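Local coordinates for protein glycogen synthase (Cyanobacterium sp. CLg1, PDB 6GNF) that is a glycogen (starch) synthase with the two-domain GT-B glycosyltransferase fold, holding ADP and a glycan in the cleft between its Rossmann-like domains, at residues G41-T44 with E45-E49; E30-P33 with Y34-G38. All coordinates share one frame; numbering follows the deposited sequence.

Contact 1 (G41-T44 with E45-E49); sequences GDVT and EGLPE
Pro48 packs its ring against the preceding helical turn, and CG lies 3.1 Å from Thr44 O. Its CD reaches back to Val43 O at 3.3 Å. Because the ring nitrogen has no hydrogen, Thr44 O loses its helical donor here and the helix kinks; a water compensates, donating to Thr44 O at 2.8 Å and also to Glu45 O. One residue earlier the pattern is intact: Leu47 N meets Val43 O at 2.9 Å (161° at the hydrogen). Leu47 CB stands 4.4 Å from Val43 CG1, and its side chain also meets Phe26, Ala529 and Tyr532. The helix, 39-54, is the crossover helix of the beta-alpha-beta unit formed with strands 23-27 and 57-63. Along another face Glu45, its CG anti to the backbone N (chi1 -177°) and its chain extended, has CB 3.5 Å from Asp42 O, and Asp42 OD1 and Glu45 OE1 are 4.5 Å apart. Two probable negative charges at this spacing would disfavour one another; Glu45 OE2 is salt-bridged to Lys306, which also pairs with Glu49 OE2, whereas Asp42 OD2 has a long, weak ion pair with Lys36. Asp42 touches bound ADP, and Val43 the glycan.

Contact 2 (E30-P33 with Y34-G38); sequences EVAP and YSKTG. With ADP (adenosine-5'-diphosphate), chain F; GLC (alpha-D-glucopyranose), chain D.
Glu30 sets CG anti to its carbonyl carbon (chi1 -77°) and continues extended, which carries its carboxylate across the Thr37 side chain at about a right angle. Thr37 OG1 donates to Glu30 OE2 at 2.5 Å from the syn side, tilted out of the carboxylate plane, while Thr37 N meets Glu30 OE1 at 3.0 Å from well above that plane (71°). The two bonds therefore come to both oxygens of one carboxylate and should restrict its rotation. Thr37 OG1 also accepts a bond from O6 of the bound alpha-D-glucopyranose at 2.7 Å, making Glu30 a second-shell residue that positions a sugar-contacting hydroxyl; Tyr121 OH adds a further bond to Glu30 OE2.

Ser35 OG, held between its backbone N and carbonyl carbon (chi1 55°), accepts a hydrogen bond from Val31 N at 2.9 Å. In return Ser35 N bonds Val31 O at 3.0 Å, above the carbonyl plane, and Tyr34 N adds a weak bond to that oxygen, closing a type VIa turn over the cis peptide before Pro33. Val31 O also lies in plane at the edge of the Tyr34 ring, whose CD2 is 3.8 Å from Pro33 CD; Tyr34 OH bonds Asp70.

On the opposite flank of the turn Ala32 CB rests 3.8 Å from Lys36 CD, and the bent Lys36 chain extends toward the ADP ribose. Lys36, Thr37 and Gly38, continued by Gly39 and Leu40, form the KXGGL signature of glycogen and starch synthases, placed where ADP and glycan meet.

Contact 2 precedes contact 1 along the chain, with two residues between them, and their centres lie 9 Å apart in the N-terminal, starch synthase catalytic domain. The loop 30-38 leaves strand 23-27 and leads into helix 39-54, the first turns of which form contact 1, so both belong to one beta-alpha connection beside the central sheet. The loop folds back on that helix: Thr44 OG1 lies 2.6 Å from Glu30 O, and Ala32 N lies 3.0 Å from Gly41 O, both probable hydrogen bonds. This ties the ligand-contacting loop to a buried helix start, and the two contacts together contribute Lys36, Gly38 and Asp42 to the ADP pocket and Thr37, Gly38 and Val43 to the glycan pocket.

Contact 1 (G41-T44 with E45-E49)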
ATOM      1  N   GLY A  41       0.049  -1.628   5.089  1.00 47.97           N
ATOM      2  CA  GLY A  41       0.143  -2.433   6.298  1.00 47.99           C
ATOM      3  C   GLY A  41       1.285  -3.423   6.291  1.00 50.72           C
ATOM      4  O   GLY A  41       1.851  -3.700   7.358  1.00 47.97           O
ATOM      5  N   ASP A  42       1.577  -3.999   5.121  1.00 51.18           N
ATOM      6  CA  ASP A  42       2.685  -4.940   4.991  1.00 52.49           C
ATOM      7  C   ASP A  42       4.025  -4.255   5.195  1.00 51.37           C
ATOM      8  O   ASP A  42       4.864  -4.786   5.903  1.00 50.80           O
ATOM      9  CB  ASP A  42       2.666  -5.644   3.634  1.00 55.74           C
ATOM     10  CG  ASP A  42       1.470  -6.592   3.471  1.00 62.73           C
ATOM     11  OD1 ASP A  42       1.018  -7.235   4.451  1.00 66.07           O
ATOM     12  OD2 ASP A  42       0.965  -6.707   2.326  1.00 69.92           O
ATOM     13  N   VAL A  43       4.196  -3.056   4.643  1.00 50.89           N
ATOM     14  CA  VAL A  43       5.444  -2.315   4.809  1.00 50.71           C
ATOM     15  C   VAL A  43       5.661  -1.945   6.280  1.00 50.34           C
ATOM     16  O   VAL A  43       6.750  -2.163   6.824  1.00 49.25           O
ATOM     17  CB  VAL A  43       5.475  -1.040   3.946  1.00 51.00           C
ATOM     18  CG1 VAL A  43       6.720  -0.223   4.255  1.00 51.23           C
ATOM     19  CG2 VAL A  43       5.415  -1.389   2.455  1.00 52.78           C
ATOM     20  N   THR A  44       4.627  -1.433   6.937  1.00 50.23           N
ATOM     21  CA  THR A  44       4.763  -1.026   8.344  1.00 52.29           C
ATOM     22  C   THR A  44       4.885  -2.223   9.301  1.00 52.71           C
ATOM     23  O   THR A  44       5.251  -2.058  10.472  1.00 51.22           O
ATOM     24  CB  THR A  44       3.626  -0.084   8.803  1.00 51.27           C
ATOM     25  OG1 THR A  44       2.368  -0.726   8.641  1.00 55.91           O
ATOM     26  CG2 THR A  44       3.615   1.141   7.954  1.00 52.77           C
ATOM     27  N   GLU A  45       4.625  -3.427   8.798  1.00 52.75           N
ATOM     28  CA  GLU A  45       4.967  -4.636   9.532  1.00 53.37           C
ATOM     29  C   GLU A  45       6.425  -5.015   9.284  1.00 53.30           C
ATOM     30  O   GLU A  45       7.187  -5.156  10.230  1.00 55.01           O
ATOM     31  CB  GLU A  45       4.059  -5.796   9.125  1.00 55.49           C
ATOM     32  CG  GLU A  45       4.327  -7.071   9.919  1.00 58.67           C
ATOM     33  CD  GLU A  45       3.575  -8.290   9.411  1.00 59.16           C
ATOM     34  OE1 GLU A  45       2.778  -8.168   8.467  1.00 59.54           O
ATOM     35  OE2 GLU A  45       3.769  -9.383   9.966  1.00 65.50           O
ATOM     36  N   GLY A  46       6.788  -5.184   8.014  1.00 51.10           N
ATOM     37  CA  GLY A  46       8.070  -5.766   7.634  1.00 51.37           C
ATOM     38  C   GLY A  46       9.302  -4.908   7.822  1.00 51.32           C
ATOM     39  O   GLY A  46      10.328  -5.382   8.299  1.00 52.53           O
ATOM     40  N   LEU A  47       9.210  -3.645   7.429  1.00 50.61           N
ATOM     41  CA  LEU A  47      10.362  -2.747   7.507  1.00 51.58           C
ATOM     42  C   LEU A  47      10.764  -2.478   8.967  1.00 49.70           C
ATOM     43  O   LEU A  47      11.938  -2.613   9.307  1.00 54.08           O
ATOM     44  CB  LEU A  47      10.108  -1.458   6.706  1.00 51.17           C
ATOM     45  CG  LEU A  47      11.140  -0.328   6.791  1.00 52.28           C
ATOM     46  CD1 LEU A  47      12.554  -0.820   6.497  1.00 52.91           C
ATOM     47  CD2 LEU A  47      10.761   0.808   5.847  1.00 51.27           C
ATOM     48  N   PRO A  48       9.798  -2.144   9.841  1.00 48.36           N
ATOM     49  CA  PRO A  48      10.170  -1.975  11.255  1.00 48.12           C
ATOM     50  C   PRO A  48      10.772  -3.216  11.901  1.00 50.08           C
ATOM     51  O   PRO A  48      11.696  -3.089  12.705  1.00 50.52           O
ATOM     52  CB  PRO A  48       8.838  -1.611  11.918  1.00 47.96           C
ATOM     53  CG  PRO A  48       8.116  -0.881  10.843  1.00 47.15           C
ATOM     54  CD  PRO A  48       8.415  -1.695   9.609  1.00 47.32           C
ATOM     55  N   GLU A  49      10.268  -4.400  11.552  1.00 51.34           N
ATOM     56  CA  GLU A  49      10.824  -5.646  12.080  1.00 52.48           C
ATOM     57  C   GLU A  49      12.272  -5.838  11.650  1.00 53.50           C
ATOM     58  O   GLU A  49      13.098  -6.270  12.439  1.00 53.67           O
ATOM     59  CB  GLU A  49       9.967  -6.857  11.688  1.00 55.37           C
ATOM     60  CG  GLU A  49       8.692  -6.961  12.515  1.00 57.79           C
ATOM     61  CD  GLU A  49       7.779  -8.125  12.157  1.00 61.28           C
ATOM     62  OE1 GLU A  49       6.635  -8.133  12.666  1.00 64.52           O
ATOM     63  OE2 GLU A  49       8.152  -8.986  11.335  1.00 64.67           O
TER
HETATM   64  O   HOH W   1       6.108  -3.617  12.601  1.00 54.62           O

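Contact 2 (E30-P33 with Y34-G38)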
ATOM      1  N   GLU A  30      -2.319   1.873   9.273  1.00 46.88           N
ATOM      2  CA  GLU A  30      -2.339   0.428   9.081  1.00 48.21           C
ATOM      3  C   GLU A  30      -1.050  -0.203   9.571  1.00 48.16           C
ATOM      4  O   GLU A  30       0.030   0.268   9.234  1.00 46.94           O
ATOM      5  CB  GLU A  30      -2.447   0.097   7.596  1.00 49.12           C
ATOM      6  CG  GLU A  30      -3.818   0.263   6.987  1.00 50.91           C
ATOM      7  CD  GLU A  30      -3.841  -0.081   5.502  1.00 51.71           C
ATOM      8  OE1 GLU A  30      -3.122  -1.010   5.053  1.00 50.92           O
ATOM      9  OE2 GLU A  30      -4.601   0.602   4.784  1.00 49.66           O
ATOM     10  N   VAL A  31      -1.176  -1.308  10.302  1.00 49.20           N
ATOM     11  CA  VAL A  31      -0.031  -2.157  10.650  1.00 48.75           C
ATOM     12  C   VAL A  31      -0.478  -3.616  10.587  1.00 48.67           C
ATOM     13  O   VAL A  31      -1.248  -4.067  11.425  1.00 50.51           O
ATOM     14  CB  VAL A  31       0.512  -1.871  12.075  1.00 48.07           C
ATOM     15  CG1 VAL A  31       1.718  -2.754  12.364  1.00 51.22           C
ATOM     16  CG2 VAL A  31       0.887  -0.409  12.239  1.00 46.44           C
ATOM     17  N   ALA A  32      -0.009  -4.345   9.583  1.00 48.59           N
ATOM     18  CA  ALA A  32      -0.349  -5.758   9.467  1.00 49.86           C
ATOM     19  C   ALA A  32       0.283  -6.514  10.626  1.00 49.61           C
ATOM     20  O   ALA A  32       1.330  -6.117  11.124  1.00 49.51           O
ATOM     21  CB  ALA A  32       0.147  -6.327   8.141  1.00 49.44           C
ATOM     22  N   PRO A  33      -0.357  -7.610  11.074  1.00 50.46           N
ATOM     23  CA  PRO A  33      -1.627  -8.161  10.606  1.00 51.08           C
ATOM     24  C   PRO A  33      -2.846  -7.593  11.345  1.00 50.73           C
ATOM     25  O   PRO A  33      -3.959  -8.016  11.116  1.00 53.35           O
ATOM     26  CB  PRO A  33      -1.470  -9.652  10.898  1.00 52.56           C
ATOM     27  CG  PRO A  33      -0.619  -9.695  12.130  1.00 52.02           C
ATOM     28  CD  PRO A  33       0.240  -8.456  12.123  1.00 51.22           C
ATOM     29  N   TYR A  34      -2.656  -6.558  12.146  1.00 50.59           N
ATOM     30  CA  TYR A  34      -3.727  -6.032  12.991  1.00 51.26           C
ATOM     31  C   TYR A  34      -4.726  -5.251  12.130  1.00 51.61           C
ATOM     32  O   TYR A  34      -5.941  -5.386  12.262  1.00 51.80           O
ATOM     33  CB  TYR A  34      -3.127  -5.083  14.025  1.00 52.05           C
ATOM     34  CG  TYR A  34      -2.067  -5.696  14.919  1.00 54.38           C
ATOM     35  CD1 TYR A  34      -2.421  -6.296  16.130  1.00 56.03           C
ATOM     36  CD2 TYR A  34      -0.712  -5.663  14.571  1.00 53.30           C
ATOM     37  CE1 TYR A  34      -1.465  -6.853  16.960  1.00 58.45           C
ATOM     38  CE2 TYR A  34       0.249  -6.220  15.394  1.00 55.75           C
ATOM     39  CZ  TYR A  34      -0.129  -6.814  16.592  1.00 59.82           C
ATOM     40  OH  TYR A  34       0.796  -7.378  17.454  1.00 60.97           O
ATOM     41  N   SER A  35      -4.181  -4.384  11.283  1.00 49.97           N
ATOM     42  CA  SER A  35      -4.979  -3.562  10.407  1.00 52.68           C
ATOM     43  C   SER A  35      -4.299  -3.493   9.037  1.00 53.73           C
ATOM     44  O   SER A  35      -3.091  -3.269   8.958  1.00 55.17           O
ATOM     45  CB  SER A  35      -5.115  -2.163  11.033  1.00 50.37           C
ATOM     46  OG  SER A  35      -3.856  -1.580  11.317  1.00 46.91           O
ATOM     47  N   LYS A  36      -5.073  -3.619   7.966  1.00 58.52           N
ATOM     48  CA  LYS A  36      -4.522  -3.749   6.626  1.00 60.22           C
ATOM     49  C   LYS A  36      -5.636  -3.710   5.596  1.00 61.27           C
ATOM     50  O   LYS A  36      -6.624  -4.416   5.732  1.00 66.90           O
ATOM     51  CB  LYS A  36      -3.798  -5.084   6.514  1.00 63.19           C
ATOM     52  CG  LYS A  36      -3.367  -5.491   5.096  1.00 67.45           C
ATOM     53  CD  LYS A  36      -2.160  -6.438   5.104  1.00 70.12           C
ATOM     54  CE  LYS A  36      -2.301  -7.647   4.178  1.00 74.39           C
ATOM     55  NZ  LYS A  36      -2.305  -7.290   2.734  1.00 76.63           N
ATOM     56  N   THR A  37      -5.464  -2.866   4.581  1.00 59.55           N
ATOM     57  CA  THR A  37      -6.369  -2.763   3.426  1.00 60.10           C
ATOM     58  C   THR A  37      -5.550  -3.019   2.147  1.00 57.92           C
ATOM     59  O   THR A  37      -6.077  -2.969   1.033  1.00 59.63           O
ATOM     60  CB  THR A  37      -7.001  -1.351   3.327  1.00 59.41           C
ATOM     61  OG1 THR A  37      -6.004  -0.372   2.948  1.00 56.70           O
ATOM     62  CG2 THR A  37      -7.674  -0.941   4.640  1.00 59.56           C
ATOM     63  N   GLY A  38      -4.253  -3.250   2.334  1.00 55.76           N
ATOM     64  CA  GLY A  38      -3.337  -3.338   1.207  1.00 54.20           C
ATOM     65  C   GLY A  38      -1.875  -3.329   1.631  1.00 51.39           C
ATOM     66  O   GLY A  38      -1.547  -3.640   2.768  1.00 50.50           O
TER
HETATM   67  PB  ADP F 601      -2.078  -2.164  -3.039  1.00 64.14           P
HETATM   68  O1B ADP F 601      -1.928  -1.061  -4.054  1.00 64.43           O
HETATM   69  O2B ADP F 601      -1.278  -1.938  -1.786  1.00 64.53           O
HETATM   70  O3B ADP F 601      -3.503  -2.600  -2.830  1.00 60.91           O
HETATM   71  PA  ADP F 601      -0.017  -4.163  -3.299  1.00 84.47           P
HETATM   72  O1A ADP F 601       1.057  -3.174  -2.865  1.00 69.12           O
HETATM   73  O2A ADP F 601       0.278  -5.222  -4.353  1.00 82.66           O
HETATM   74  O3A ADP F 601      -1.361  -3.402  -3.788  1.00 74.64           O
HETATM   75  O5' ADP F 601      -0.567  -4.929  -1.985  1.00 84.56           O
HETATM   76  C5' ADP F 601      -1.858  -5.548  -1.963  1.00 81.96           C
HETATM   77  C4' ADP F 601      -1.771  -6.774  -1.062  1.00 81.16           C
HETATM   78  O4' ADP F 601      -3.060  -7.294  -0.732  1.00 75.86           O
HETATM   79  C3' ADP F 601      -1.022  -7.892  -1.759  1.00 81.16           C
HETATM   80  O3' ADP F 601      -0.131  -8.479  -0.806  1.00 85.18           O
HETATM   81  C2' ADP F 601      -2.100  -8.849  -2.217  1.00 76.78           C
HETATM   82  O2' ADP F 601      -1.595 -10.178  -2.144  1.00 80.62           O
HETATM   83  C1' ADP F 601      -3.244  -8.615  -1.246  1.00 75.05           C
HETATM   84  N9  ADP F 601      -4.621  -8.684  -1.809  1.00 73.68           N
HETATM   85  C8  ADP F 601      -5.218  -7.768  -2.601  1.00 74.67           C
HETATM   86  N7  ADP F 601      -6.495  -8.132  -2.901  1.00 71.25           N
HETATM   87  C5  ADP F 601      -6.733  -9.300  -2.279  1.00 70.72           C
HETATM   88  C6  ADP F 601      -7.864 -10.244  -2.162  1.00 69.42           C
HETATM   89  N6  ADP F 601      -9.035 -10.012  -2.787  1.00 72.60           N
HETATM   90  N1  ADP F 601      -7.693 -11.355  -1.413  1.00 70.28           N
HETATM   91  C2  ADP F 601      -6.539 -11.622  -0.780  1.00 70.62           C
HETATM   92  N3  ADP F 601      -5.473 -10.804  -0.844  1.00 72.08           N
HETATM   93  C4  ADP F 601      -5.502  -9.652  -1.556  1.00 71.99           C
HETATM   94  C1  GLC D   2      -8.802   5.335   0.953  1.00 63.66           C
HETATM   95  C2  GLC D   2      -7.643   5.989   1.721  1.00 61.89           C
HETATM   96  C3  GLC D   2      -6.315   5.577   1.092  1.00 61.77           C
HETATM   97  C4  GLC D   2      -6.209   4.055   1.051  1.00 61.78           C
HETATM   98  C5  GLC D   2      -7.387   3.503   0.237  1.00 61.14           C
HETATM   99  C6  GLC D   2      -7.361   1.979   0.049  1.00 60.16           C
HETATM  100  O2  GLC D   2      -7.743   7.417   1.691  1.00 56.57           O
HETATM  101  O3  GLC D   2      -5.207   6.132   1.799  1.00 56.20           O
HETATM  102  O4  GLC D   2      -4.945   3.719   0.468  1.00 59.14           O
HETATM  103  O5  GLC D   2      -8.612   3.911   0.868  1.00 62.57           O
HETATM  104  O6  GLC D   2      -7.443   1.276   1.300  1.00 61.92           O